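Local coordinates for protein beta-1,3-glucosyltransferase (Paecilomyces sp. J18, PDB 5JVV) that belongs to the fungal carbohydrate-active enzymes that share a beta-jelly-roll sandwich fold, at residues 30-35 and 69-74; 99-104 and 244-249; 117-122 and 186-191; 196-201 and 220-225. All coordinates share one frame; numbering follows the deposited sequence.

Contact 1 (30-35 and 69-74)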
loop_
_atom_site.group_PDB
_atom_site.type_symbol
_atom_site.label_atom_id
_atom_site.label_comp_id
_atom_site.label_asym_id
_atom_site.label_seq_id
_atom_site.Cartn_x
_atom_site.Cartn_y
_atom_site.Cartn_z
ATOM N N PHE A 30 4.092 -15.505 -4.306
ATOM C CA PHE A 30 5.243 -16.303 -3.910
ATOM C C PHE A 30 5.859 -15.646 -2.679
ATOM O O PHE A 30 6.973 -15.102 -2.723
ATOM C CB PHE A 30 6.236 -16.367 -5.072
ATOM C CG PHE A 30 7.415 -17.273 -4.834
ATOM C CD1 PHE A 30 7.256 -18.651 -4.770
ATOM C CD2 PHE A 30 8.696 -16.742 -4.703
ATOM C CE1 PHE A 30 8.344 -19.476 -4.570
ATOM C CE2 PHE A 30 9.791 -17.560 -4.502
ATOM C CZ PHE A 30 9.621 -18.932 -4.437
ATOM N N VAL A 31 5.106 -15.688 -1.583
ATOM C CA VAL A 31 5.484 -15.018 -0.345
ATOM C C VAL A 31 5.238 -15.984 0.805
ATOM O O VAL A 31 4.328 -16.817 0.749
ATOM C CB VAL A 31 4.631 -13.729 -0.142
ATOM C CG1 VAL A 31 3.169 -14.082 0.077
ATOM C CG2 VAL A 31 5.159 -12.899 1.007
ATOM N N HIS A 32 6.053 -15.865 1.845
ATOM C CA HIS A 32 5.873 -16.630 3.065
ATOM C C HIS A 32 5.684 -15.620 4.187
ATOM O O HIS A 32 6.650 -15.088 4.740
ATOM C CB HIS A 32 7.100 -17.505 3.313
ATOM C CG HIS A 32 6.932 -18.518 4.407
ATOM N ND1 HIS A 32 5.866 -18.518 5.280
ATOM C CD2 HIS A 32 7.705 -19.575 4.756
ATOM C CE1 HIS A 32 5.992 -19.527 6.124
ATOM N NE2 HIS A 32 7.096 -20.185 5.828
ATOM N N TYR A 33 4.430 -15.344 4.506
ATOM C CA TYR A 33 4.119 -14.389 5.556
ATOM C C TYR A 33 4.402 -15.038 6.909
ATOM O O TYR A 33 3.945 -16.157 7.176
ATOM C CB TYR A 33 2.661 -13.985 5.457
ATOM C CG TYR A 33 2.363 -12.932 4.411
ATOM C CD1 TYR A 33 3.215 -11.849 4.204
ATOM C CD2 TYR A 33 1.209 -13.010 3.644
ATOM C CE1 TYR A 33 2.908 -10.871 3.256
ATOM C CE2 TYR A 33 0.904 -12.047 2.695
ATOM C CZ TYR A 33 1.758 -10.980 2.510
ATOM O OH TYR A 33 1.440 -10.012 1.579
ATOM N N VAL A 34 5.148 -14.342 7.761
ATOM C CA VAL A 34 5.572 -14.911 9.048
ATOM C C VAL A 34 5.109 -14.093 10.256
ATOM O O VAL A 34 4.749 -12.920 10.135
ATOM C CB VAL A 34 7.092 -15.111 9.115
ATOM C CG1 VAL A 34 7.540 -16.087 8.032
ATOM C CG2 VAL A 34 7.819 -13.774 8.980
ATOM N N SER A 35 5.119 -14.730 11.426
ATOM C CA SER A 35 4.689 -14.090 12.665
ATOM C C SER A 35 5.686 -13.027 13.076
ATOM O O SER A 35 6.812 -12.989 12.566
ATOM C CB SER A 35 4.558 -15.115 13.784
ATOM O OG SER A 35 5.833 -15.641 14.124
ATOM N N GLY A 69 7.333 -19.335 -0.610
ATOM C CA GLY A 69 7.695 -18.047 -1.168
ATOM C C GLY A 69 8.738 -17.344 -0.333
ATOM O O GLY A 69 9.238 -17.884 0.659
ATOM N N ARG A 70 9.072 -16.124 -0.736
ATOM C CA ARG A 70 10.088 -15.345 -0.036
ATOM C C ARG A 70 9.452 -14.700 1.188
ATOM O O ARG A 70 8.345 -14.167 1.109
ATOM C CB ARG A 70 10.661 -14.276 -0.978
ATOM C CG ARG A 70 11.748 -13.414 -0.354
ATOM C CD ARG A 70 12.617 -12.698 -1.413
ATOM N NE ARG A 70 13.390 -13.641 -2.228
ATOM C CZ ARG A 70 14.434 -14.356 -1.800
ATOM N NH1 ARG A 70 14.871 -14.259 -0.546
ATOM N NH2 ARG A 70 15.048 -15.185 -2.640
ATOM N N LYS A 71 10.144 -14.756 2.326
ATOM C CA LYS A 71 9.558 -14.282 3.580
ATOM C C LYS A 71 9.306 -12.789 3.621
ATOM O O LYS A 71 10.120 -11.981 3.171
ATOM C CB LYS A 71 10.424 -14.687 4.770
ATOM C CG LYS A 71 10.340 -16.172 5.065
ATOM C CD LYS A 71 11.457 -16.586 5.990
ATOM C CE LYS A 71 11.363 -18.057 6.308
ATOM N NZ LYS A 71 12.522 -18.474 7.155
ATOM N N SER A 72 8.168 -12.437 4.201
ATOM C CA SER A 72 7.729 -11.059 4.286
ATOM C C SER A 72 6.735 -10.986 5.438
ATOM O O SER A 72 6.524 -11.978 6.156
ATOM C CB SER A 72 7.076 -10.641 2.960
ATOM O OG SER A 72 6.769 -9.249 2.928
ATOM N N VAL A 73 6.134 -9.819 5.618
ATOM C CA VAL A 73 5.107 -9.635 6.636
ATOM C C VAL A 73 3.898 -8.880 6.091
ATOM O O VAL A 73 3.972 -8.165 5.069
ATOM C CB VAL A 73 5.649 -8.913 7.893
ATOM C CG1 VAL A 73 6.695 -9.780 8.598
ATOM C CG2 VAL A 73 6.219 -7.530 7.532
ATOM N N ARG A 74 2.769 -9.071 6.767
ATOM C CA ARG A 74 1.534 -8.393 6.428
ATOM C C ARG A 74 0.893 -8.004 7.751
ATOM O O ARG A 74 0.479 -8.865 8.539
ATOM C CB ARG A 74 0.624 -9.308 5.586
ATOM C CG ARG A 74 -0.807 -8.817 5.466
ATOM C CD ARG A 74 -1.574 -9.539 4.359
ATOM N NE ARG A 74 -3.024 -9.412 4.537
ATOM C CZ ARG A 74 -3.927 -9.616 3.579
ATOM N NH1 ARG A 74 -3.541 -9.910 2.348
ATOM N NH2 ARG A 74 -5.220 -9.498 3.850
HETATM O O HOH W 1 -1.161 -9.929 0.637
HETATM O O HOH W 2 3.054 -11.171 8.763
#
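Strand 70-72 holds His-32 through both its backbone N and O. His-32 N gives a hydrogen bond to Arg-70 O at 2.9 Å, and His-32 O accepts from Ser-72 N at 3.1 Å. The ladder starts with Arg-70 N bonded to Phe-30 O and ends with Val-34 N bonded to Ser-72 O. Water 1 joins Tyr-33 OH (2.8 Å) to Arg-74 NH1. Water 2 accepts from Arg-74 N and lies 2.8 Å from Val-34 O, to which it may donate. Arg-74 NE also forms a salt bridge with Glu-76.

The strands 31-33 and 70-72 run parallel. Theirs is the only parallel pairing in an otherwise antiparallel sheet of the jelly roll.

Phe-30 has CG anti to the backbone N (chi1 -175°), which lays its ring over Gly-69. Gly-69 CA sits 3.6 Å from the Phe-30 ring centroid, close to the normal, in a CH-pi contact. Val-31 CG2 lies over one face of the Tyr-33 ring, and Arg-74 CB stands 3.7 Å from its centroid over the other. The backbone of Ser-72 and Val-73 meets the ring edge. Val-31 CG2 also touches Ser-72 CB at 3.5 Å, while Ser-72 OG turns to Thr-245 O. On the other side of the sheet His-32 and Lys-71 lie side by side, with His-32 CB 3.9 Å from Lys-71 CG. The extended lysine chain carries NZ to a salt bridge with Glu-42.

Contact 2 (99-104 and 244-249)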
loop_
_atom_site.group_PDB
_atom_site.type_symbol
_atom_site.label_atom_id
_atom_site.label_comp_id
_atom_site.label_asym_id
_atom_site.label_seq_id
_atom_site.Cartn_x
_atom_site.Cartn_y
_atom_site.Cartn_z
ATOM N N GLY A 99 9.114 -8.456 -9.494
ATOM C CA GLY A 99 8.459 -9.400 -8.606
ATOM C C GLY A 99 7.716 -8.783 -7.437
ATOM O O GLY A 99 6.790 -9.400 -6.913
ATOM N N ALA A 100 8.110 -7.581 -7.019
ATOM C CA ALA A 100 7.550 -6.978 -5.805
ATOM C C ALA A 100 6.106 -6.499 -5.973
ATOM O O ALA A 100 5.688 -6.048 -7.051
ATOM C CB ALA A 100 8.436 -5.831 -5.319
ATOM N N TRP A 101 5.340 -6.591 -4.892
ATOM C CA TRP A 101 3.953 -6.120 -4.884
ATOM C C TRP A 101 3.614 -5.591 -3.492
ATOM O O TRP A 101 2.992 -6.282 -2.681
ATOM C CB TRP A 101 3.015 -7.258 -5.314
ATOM C CG TRP A 101 1.548 -6.902 -5.383
ATOM C CD1 TRP A 101 0.970 -5.673 -5.155
ATOM C CD2 TRP A 101 0.477 -7.795 -5.698
ATOM N NE1 TRP A 101 -0.395 -5.766 -5.308
ATOM C CE2 TRP A 101 -0.719 -7.055 -5.643
ATOM C CE3 TRP A 101 0.417 -9.151 -6.027
ATOM C CZ2 TRP A 101 -1.968 -7.632 -5.894
ATOM C CZ3 TRP A 101 -0.822 -9.727 -6.272
ATOM C CH2 TRP A 101 -1.998 -8.965 -6.215
ATOM N N PRO A 102 4.035 -4.356 -3.205
ATOM C CA PRO A 102 3.745 -3.714 -1.923
ATOM C C PRO A 102 2.362 -3.070 -1.915
ATOM O O PRO A 102 1.837 -2.678 -2.972
ATOM C CB PRO A 102 4.806 -2.619 -1.858
ATOM C CG PRO A 102 4.942 -2.183 -3.299
ATOM C CD PRO A 102 4.817 -3.475 -4.095
ATOM N N ALA A 103 1.778 -2.943 -0.728
ATOM C CA ALA A 103 0.495 -2.251 -0.607
ATOM C C ALA A 103 0.267 -1.678 0.775
ATOM O O ALA A 103 0.575 -2.311 1.782
ATOM C CB ALA A 103 -0.649 -3.190 -0.978
ATOM N N PHE A 104 -0.245 -0.450 0.789
ATOM C CA PHE A 104 -0.821 0.170 1.976
ATOM C C PHE A 104 -2.291 0.338 1.628
ATOM O O PHE A 104 -2.639 1.049 0.686
ATOM C CB PHE A 104 -0.158 1.527 2.261
ATOM C CG PHE A 104 -0.819 2.323 3.362
ATOM C CD1 PHE A 104 -1.346 1.694 4.495
ATOM C CD2 PHE A 104 -0.868 3.717 3.290
ATOM C CE1 PHE A 104 -1.935 2.443 5.517
ATOM C CE2 PHE A 104 -1.470 4.477 4.302
ATOM C CZ PHE A 104 -1.998 3.832 5.422
ATOM N N ASP A 244 1.624 -4.445 3.567
ATOM C CA ASP A 244 2.225 -5.723 3.227
ATOM C C ASP A 244 3.162 -5.582 2.044
ATOM O O ASP A 244 3.164 -4.553 1.361
ATOM C CB ASP A 244 1.147 -6.800 2.977
ATOM C CG ASP A 244 0.436 -6.631 1.650
ATOM O OD1 ASP A 244 -0.812 -6.509 1.642
ATOM O OD2 ASP A 244 1.114 -6.646 0.600
ATOM N N THR A 245 3.977 -6.608 1.827
ATOM C CA THR A 245 4.678 -6.788 0.564
ATOM C C THR A 245 4.537 -8.256 0.190
ATOM O O THR A 245 4.983 -9.135 0.933
ATOM C CB THR A 245 6.165 -6.431 0.661
ATOM O OG1 THR A 245 6.297 -5.082 1.128
ATOM C CG2 THR A 245 6.849 -6.558 -0.706
ATOM N N THR A 246 3.884 -8.522 -0.937
ATOM C CA THR A 246 3.858 -9.874 -1.487
ATOM C C THR A 246 4.708 -9.909 -2.754
ATOM O O THR A 246 5.367 -8.915 -3.075
ATOM C CB THR A 246 2.408 -10.380 -1.709
ATOM O OG1 THR A 246 2.438 -11.773 -2.041
ATOM C CG2 THR A 246 1.693 -9.603 -2.821
ATOM N N PHE A 247 4.724 -11.045 -3.453
ATOM C CA PHE A 247 5.538 -11.197 -4.658
ATOM C C PHE A 247 4.738 -11.951 -5.686
ATOM O O PHE A 247 4.002 -12.856 -5.327
ATOM C CB PHE A 247 6.800 -12.014 -4.370
ATOM C CG PHE A 247 7.708 -11.393 -3.346
ATOM C CD1 PHE A 247 8.613 -10.405 -3.710
ATOM C CD2 PHE A 247 7.672 -11.820 -2.021
ATOM C CE1 PHE A 247 9.469 -9.837 -2.758
ATOM C CE2 PHE A 247 8.517 -11.256 -1.068
ATOM C CZ PHE A 247 9.419 -10.271 -1.438
ATOM N N CYS A 248 4.879 -11.580 -6.953
ATOM C CA CYS A 248 4.265 -12.328 -8.050
ATOM C C CYS A 248 2.742 -12.426 -7.847
ATOM O O CYS A 248 2.087 -11.410 -7.630
ATOM C CB CYS A 248 4.973 -13.690 -8.222
ATOM S SG CYS A 248 6.785 -13.514 -8.474
ATOM N N GLY A 249 2.174 -13.623 -7.883
ATOM C CA GLY A 249 0.751 -13.772 -7.610
ATOM C C GLY A 249 -0.158 -13.126 -8.646
ATOM O O GLY A 249 0.267 -12.884 -9.782
HETATM O O HOH W 3 0.119 -6.449 -1.839
#
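Trp-101 pairs with Thr-246 and Ala-103 with Asp-244 as antiparallel hydrogen-bonded pairs, on strand axes 4.5 Å apart at 156°. Both strands belong to the mixed sheet of the jelly roll. Pro-102, which has no N-H to give, falls at a non-hydrogen-bonded pair with Thr-245.

Trp-101 makes the largest single share of the contact. Its CG is anti to the backbone N (chi1 -179°), and the indole lies alongside Thr-246. The methyl CG2 of Thr-246 sits over one face of the indole, offset toward the rim and 3.5 Å from Trp-101 CE3. Cys-248 O comes in at the ring edge, 3.2 Å from Trp-101 CE3. The far edge is fixed by Trp-101 NE1, which bonds to Glu-121.

Water 3 lies over the same face as the threonine methyl. It donates to Trp-101 O at 3.0 Å and to Asp-244 OD2 at 2.6 Å, so both its protons are used. The other carboxylate oxygen, OD1, binds Trp-105 NE1. Cys-248 is joined by a disulfide to Cys-273 of the helix 269-279. Gly-99 O accepts from Cys-248 N at 2.9 Å and also meets the edge of the Phe-247 ring, 3.8 Å from its CD1.

Contact 3 (117-122 and 186-191)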
loop_
_atom_site.group_PDB
_atom_site.type_symbol
_atom_site.label_atom_id
_atom_site.label_comp_id
_atom_site.label_asym_id
_atom_site.label_seq_id
_atom_site.Cartn_x
_atom_site.Cartn_y
_atom_site.Cartn_z
ATOM N N ILE A 117 -9.945 -0.197 -0.133
ATOM C CA ILE A 117 -9.323 1.064 -0.504
ATOM C C ILE A 117 -7.819 0.842 -0.605
ATOM O O ILE A 117 -7.182 0.498 0.385
ATOM C CB ILE A 117 -9.581 2.153 0.556
ATOM C CG1 ILE A 117 -11.083 2.383 0.752
ATOM C CG2 ILE A 117 -8.881 3.458 0.176
ATOM C CD1 ILE A 117 -11.396 3.045 2.079
ATOM N N ASP A 118 -7.252 1.012 -1.794
ATOM C CA ASP A 118 -5.810 0.810 -1.962
ATOM C C ASP A 118 -5.142 2.166 -2.055
ATOM O O ASP A 118 -5.314 2.873 -3.053
ATOM C CB ASP A 118 -5.510 -0.010 -3.226
ATOM C CG ASP A 118 -6.217 -1.352 -3.236
ATOM O OD1 ASP A 118 -6.355 -1.956 -2.157
ATOM O OD2 ASP A 118 -6.648 -1.792 -4.316
ATOM N N ILE A 119 -4.409 2.537 -1.003
ATOM C CA ILE A 119 -3.824 3.872 -0.896
ATOM C C ILE A 119 -2.482 3.969 -1.624
ATOM O O ILE A 119 -2.256 4.901 -2.409
ATOM C CB ILE A 119 -3.656 4.279 0.572
ATOM C CG1 ILE A 119 -5.024 4.270 1.273
ATOM C CG2 ILE A 119 -3.029 5.674 0.678
ATOM C CD1 ILE A 119 -4.915 4.430 2.789
ATOM N N ILE A 120 -1.603 3.007 -1.343
ATOM C CA ILE A 120 -0.360 2.822 -2.081
ATOM C C ILE A 120 -0.386 1.409 -2.628
ATOM O O ILE A 120 -0.578 0.444 -1.878
ATOM C CB ILE A 120 0.883 2.962 -1.188
ATOM C CG1 ILE A 120 0.890 4.311 -0.471
ATOM C CG2 ILE A 120 2.152 2.799 -2.032
ATOM C CD1 ILE A 120 1.989 4.420 0.590
ATOM N N GLU A 121 -0.234 1.268 -3.938
ATOM C CA GLU A 121 -0.156 -0.072 -4.524
ATOM C C GLU A 121 0.556 -0.038 -5.863
ATOM O O GLU A 121 0.430 0.912 -6.623
ATOM C CB GLU A 121 -1.538 -0.737 -4.648
ATOM C CG GLU A 121 -1.447 -2.253 -4.903
ATOM C CD GLU A 121 -2.635 -3.031 -4.384
ATOM O OE1 GLU A 121 -3.264 -2.577 -3.406
ATOM O OE2 GLU A 121 -2.926 -4.119 -4.938
ATOM N N GLY A 122 1.323 -1.083 -6.145
ATOM C CA GLY A 122 2.013 -1.176 -7.417
ATOM C C GLY A 122 2.673 -2.523 -7.532
ATOM O O GLY A 122 2.679 -3.293 -6.570
ATOM N N TYR A 186 1.424 10.098 3.081
ATOM C CA TYR A 186 0.167 9.772 2.424
ATOM C C TYR A 186 -0.973 10.057 3.392
ATOM O O TYR A 186 -0.936 9.633 4.556
ATOM C CB TYR A 186 0.145 8.313 1.958
ATOM C CG TYR A 186 0.599 8.165 0.523
ATOM C CD1 TYR A 186 -0.314 8.267 -0.518
ATOM C CD2 TYR A 186 1.937 7.948 0.205
ATOM C CE1 TYR A 186 0.076 8.144 -1.827
ATOM C CE2 TYR A 186 2.343 7.823 -1.113
ATOM C CZ TYR A 186 1.401 7.927 -2.126
ATOM O OH TYR A 186 1.755 7.818 -3.454
ATOM N N ALA A 187 -1.976 10.779 2.909
ATOM C CA ALA A 187 -3.112 11.167 3.729
ATOM C C ALA A 187 -4.410 10.729 3.075
ATOM O O ALA A 187 -4.566 10.831 1.857
ATOM C CB ALA A 187 -3.126 12.676 3.945
ATOM N N MET A 188 -5.344 10.252 3.892
ATOM C CA MET A 188 -6.684 9.929 3.414
ATOM C C MET A 188 -7.723 10.679 4.227
ATOM O O MET A 188 -7.685 10.648 5.458
ATOM C CB MET A 188 -6.955 8.429 3.536
ATOM C CG MET A 188 -8.403 8.089 3.195
ATOM S SD MET A 188 -8.778 6.326 3.116
ATOM C CE MET A 188 -8.366 5.801 4.774
ATOM N N GLN A 189 -8.647 11.351 3.539
ATOM C CA GLN A 189 -9.856 11.861 4.175
ATOM C C GLN A 189 -11.038 11.032 3.687
ATOM O O GLN A 189 -11.244 10.892 2.481
ATOM C CB GLN A 189 -10.098 13.322 3.827
ATOM C CG GLN A 189 -11.304 13.914 4.551
ATOM C CD GLN A 189 -11.650 15.313 4.081
ATOM O OE1 GLN A 189 -11.260 15.728 2.990
ATOM N NE2 GLN A 189 -12.392 16.046 4.904
ATOM N N TRP A 190 -11.807 10.490 4.626
ATOM C CA TRP A 190 -12.933 9.606 4.300
ATOM C C TRP A 190 -14.214 10.185 4.903
ATOM O O TRP A 190 -14.327 10.311 6.125
ATOM C CB TRP A 190 -12.614 8.211 4.858
ATOM C CG TRP A 190 -13.709 7.161 4.874
ATOM C CD1 TRP A 190 -14.942 7.215 4.280
ATOM C CD2 TRP A 190 -13.633 5.887 5.527
ATOM N NE1 TRP A 190 -15.633 6.046 4.531
ATOM C CE2 TRP A 190 -14.852 5.221 5.300
ATOM C CE3 TRP A 190 -12.648 5.250 6.285
ATOM C CZ2 TRP A 190 -15.113 3.951 5.809
ATOM C CZ3 TRP A 190 -12.901 3.986 6.786
ATOM C CH2 TRP A 190 -14.127 3.350 6.549
ATOM N N THR A 191 -15.159 10.567 4.041
ATOM C CA THR A 191 -16.467 11.074 4.476
ATOM C C THR A 191 -17.539 10.236 3.802
ATOM O O THR A 191 -17.206 9.343 3.037
ATOM C CB THR A 191 -16.679 12.551 4.087
ATOM O OG1 THR A 191 -16.851 12.655 2.666
ATOM C CG2 THR A 191 -15.507 13.403 4.524
#
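Ile-120 lies over the ring of Tyr-186. Ile-120 CG1 stands 3.8 Å from the Tyr-186 ring centroid, 8° off the normal, in a CH-pi contact. Ile-120 CD1 reaches toward the rim and comes 3.5 Å from Tyr-186 CD2. Ile-119 slides past the tyrosine in the opposite direction, and its CG2 meets Tyr-186 CD1 at 3.9 Å. Met-188 fills the next place along. Met-188 SD touches Ile-117 CG2 at 4.1 Å. A bend at the last torsion (chi3 60°) turns the methyl CE of Met-188 to Ile-119 CD1, 4.2 Å away.

A classic beta bulge sets the isoleucines. Ile-119 and Ile-120 both face Phe-104 on the neighbouring strand, and the chain turns a corner there. Two consecutive side chains can therefore touch one ring. The ring itself is held at its tip, where Tyr-186 OH bonds to Ser-173 O. Phe-199 of the adjacent strand also meets it.

The strand 184-190 belongs to the antiparallel sheet and 116-121 to the mixed one, so the contact lies in the core between the two layers of the sandwich. No hydrogen bond crosses it. Between the two segments there is apolar side-chain packing and one CH-pi contact, so the contact rests on the close fit of buried groups.

Contact 4 (196-201 and 220-225)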
loop_
_atom_site.group_PDB
_atom_site.type_symbol
_atom_site.label_atom_id
_atom_site.label_comp_id
_atom_site.label_asym_id
_atom_site.label_seq_id
_atom_site.Cartn_x
_atom_site.Cartn_y
_atom_site.Cartn_z
ATOM N N LYS A 196 -10.685 10.974 -0.318
ATOM C CA LYS A 196 -9.651 11.756 -0.988
ATOM C C LYS A 196 -8.288 11.315 -0.499
ATOM O O LYS A 196 -8.096 11.105 0.701
ATOM C CB LYS A 196 -9.844 13.245 -0.720
ATOM C CG LYS A 196 -11.051 13.833 -1.429
ATOM C CD LYS A 196 -11.273 15.283 -1.007
ATOM C CE LYS A 196 -12.477 15.891 -1.707
ATOM N NZ LYS A 196 -12.676 17.330 -1.308
ATOM N N LEU A 197 -7.347 11.168 -1.430
ATOM C CA LEU A 197 -5.984 10.753 -1.091
ATOM C C LEU A 197 -4.976 11.803 -1.545
ATOM O O LEU A 197 -5.076 12.309 -2.667
ATOM C CB LEU A 197 -5.651 9.404 -1.733
ATOM C CG LEU A 197 -6.601 8.248 -1.416
ATOM C CD1 LEU A 197 -6.228 7.011 -2.236
ATOM C CD2 LEU A 197 -6.544 7.924 0.064
ATOM N N TRP A 198 -4.018 12.128 -0.673
ATOM C CA TRP A 198 -2.951 13.065 -1.007
ATOM C C TRP A 198 -1.596 12.408 -0.784
ATOM O O TRP A 198 -1.441 11.572 0.108
ATOM C CB TRP A 198 -2.986 14.306 -0.109
ATOM C CG TRP A 198 -4.161 15.243 -0.238
ATOM C CD1 TRP A 198 -4.205 16.426 -0.939
ATOM C CD2 TRP A 198 -5.430 15.121 0.418
ATOM N NE1 TRP A 198 -5.436 17.023 -0.780
ATOM C CE2 TRP A 198 -6.207 16.242 0.045
ATOM C CE3 TRP A 198 -5.995 14.161 1.269
ATOM C CZ2 TRP A 198 -7.507 16.438 0.507
ATOM C CZ3 TRP A 198 -7.289 14.357 1.726
ATOM C CH2 TRP A 198 -8.034 15.489 1.340
ATOM N N PHE A 199 -0.612 12.802 -1.591
ATOM C CA PHE A 199 0.781 12.471 -1.320
ATOM C C PHE A 199 1.555 13.774 -1.193
ATOM O O PHE A 199 1.493 14.618 -2.092
ATOM C CB PHE A 199 1.382 11.598 -2.422
ATOM C CG PHE A 199 2.887 11.593 -2.428
ATOM C CD1 PHE A 199 3.607 11.196 -1.303
ATOM C CD2 PHE A 199 3.587 12.001 -3.557
ATOM C CE1 PHE A 199 5.002 11.197 -1.310
ATOM C CE2 PHE A 199 4.983 12.009 -3.568
ATOM C CZ PHE A 199 5.683 11.609 -2.451
ATOM N N PHE A 200 2.251 13.941 -0.069
ATOM C CA PHE A 200 3.089 15.115 0.172
ATOM C C PHE A 200 4.528 14.665 0.268
ATOM O O PHE A 200 4.897 13.977 1.223
ATOM C CB PHE A 200 2.700 15.794 1.477
ATOM C CG PHE A 200 1.236 16.124 1.577
ATOM C CD1 PHE A 200 0.679 17.102 0.772
ATOM C CD2 PHE A 200 0.423 15.462 2.493
ATOM C CE1 PHE A 200 -0.667 17.404 0.866
ATOM C CE2 PHE A 200 -0.916 15.762 2.603
ATOM C CZ PHE A 200 -1.466 16.735 1.789
ATOM N N PRO A 201 5.354 15.042 -0.721
ATOM C CA PRO A 201 6.781 14.704 -0.706
ATOM C C PRO A 201 7.458 15.254 0.545
ATOM O O PRO A 201 7.011 16.266 1.101
ATOM C CB PRO A 201 7.328 15.428 -1.943
ATOM C CG PRO A 201 6.145 15.677 -2.815
ATOM C CD PRO A 201 4.984 15.860 -1.892
ATOM N N GLY A 220 -4.517 21.259 -0.197
ATOM C CA GLY A 220 -4.579 21.533 -1.620
ATOM C C GLY A 220 -5.353 20.457 -2.359
ATOM O O GLY A 220 -6.140 19.716 -1.761
ATOM N N THR A 221 -5.130 20.379 -3.665
ATOM C CA THR A 221 -5.860 19.448 -4.525
ATOM C C THR A 221 -5.452 18.010 -4.218
ATOM O O THR A 221 -4.262 17.723 -4.103
ATOM C CB THR A 221 -5.570 19.757 -6.001
ATOM O OG1 THR A 221 -5.889 21.130 -6.269
ATOM C CG2 THR A 221 -6.395 18.855 -6.916
ATOM N N PRO A 222 -6.438 17.103 -4.065
ATOM C CA PRO A 222 -6.108 15.695 -3.803
ATOM C C PRO A 222 -5.338 15.086 -4.958
ATOM O O PRO A 222 -5.502 15.541 -6.096
ATOM C CB PRO A 222 -7.480 15.014 -3.743
ATOM C CG PRO A 222 -8.435 16.094 -3.402
ATOM C CD PRO A 222 -7.893 17.344 -4.047
ATOM N N MET A 223 -4.541 14.055 -4.696
ATOM C CA MET A 223 -3.932 13.322 -5.797
ATOM C C MET A 223 -4.937 12.349 -6.400
ATOM O O MET A 223 -4.973 12.166 -7.611
ATOM C CB MET A 223 -2.661 12.592 -5.355
ATOM C CG MET A 223 -1.849 12.051 -6.522
ATOM S SD MET A 223 -0.202 11.500 -6.040
ATOM C CE MET A 223 -0.561 9.980 -5.152
ATOM N N GLY A 224 -5.762 11.742 -5.548
ATOM C CA GLY A 224 -6.864 10.909 -5.996
ATOM C C GLY A 224 -8.153 11.379 -5.339
ATOM O O GLY A 224 -8.242 11.436 -4.112
ATOM N N ASN A 225 -9.144 11.738 -6.145
ATOM C CA ASN A 225 -10.404 12.256 -5.612
ATOM C C ASN A 225 -11.530 11.279 -5.926
ATOM O O ASN A 225 -12.125 11.327 -7.013
ATOM C CB ASN A 225 -10.696 13.647 -6.187
ATOM C CG ASN A 225 -11.799 14.383 -5.434
ATOM O OD1 ASN A 225 -12.623 13.771 -4.749
ATOM N ND2 ASN A 225 -11.831 15.709 -5.580
#
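A classic beta bulge joins the two segments, with Met-223 and Gly-224 both facing Leu-197. Leu-197 O accepts from two donors: Met-223 N at 2.7 Å, in a bent bond of 131°, and Gly-224 N at 3.0 Å, in a nearly straight one. Leu-197 N returns a bond to Gly-224 O at 2.8 Å.

Trp-198 pins the loop before the bulge. Its NE1 donates to Gly-220 O at 3.0 Å. The acceptor lies near the indole plane, while the donor stands above the carbonyl plane. Pro-222 CA sits over the ring face, 3.7 Å from the centroid of the five-membered ring of Trp-198, and Pro-222 CG reaches the CZ2 side. The same Pro-222 CG also touches the extended chain of Lys-196, 3.8 Å from its CD. Asn-225 runs alongside this lysine. Its ND2 bonds to Asp-146 O, but its buried OD1 has no polar partner and meets only lysine carbons across the contact. Met-223 bends at its end, bringing CE to 3.7 Å from Phe-199 CB.

The strand 195-201 lies between 184-190 and the short strand 224-226 in the antiparallel sheet. Leu-197 and Met-223 both reach Met-131 on strand 130-134 of the mixed sheet.

How the contacts relate
From the N terminus, contact 1 comes first and closes the loop from strand 31-33 to strand 70-77. Contact 2 opens later and closes a much longer loop, from strand 100-107 to strand 240-247. Contacts 3 and 4 are nested inside that loop, in series, and no two contacts cross. Contacts 1 and 2 touch: strands 70-77 and 240-247 are neighbours in the mixed sheet, and segment 30-35 also packs on 240-247. Contact 3 meets contact 2 through strands 100-107 and 116-121, then spans to the antiparallel sheet. Contact 4 continues that second sheet through strands 184-190 and 195-201. The centres of contacts 1 and 4 lie about 31 Å apart, on opposite sides of the chain's centre.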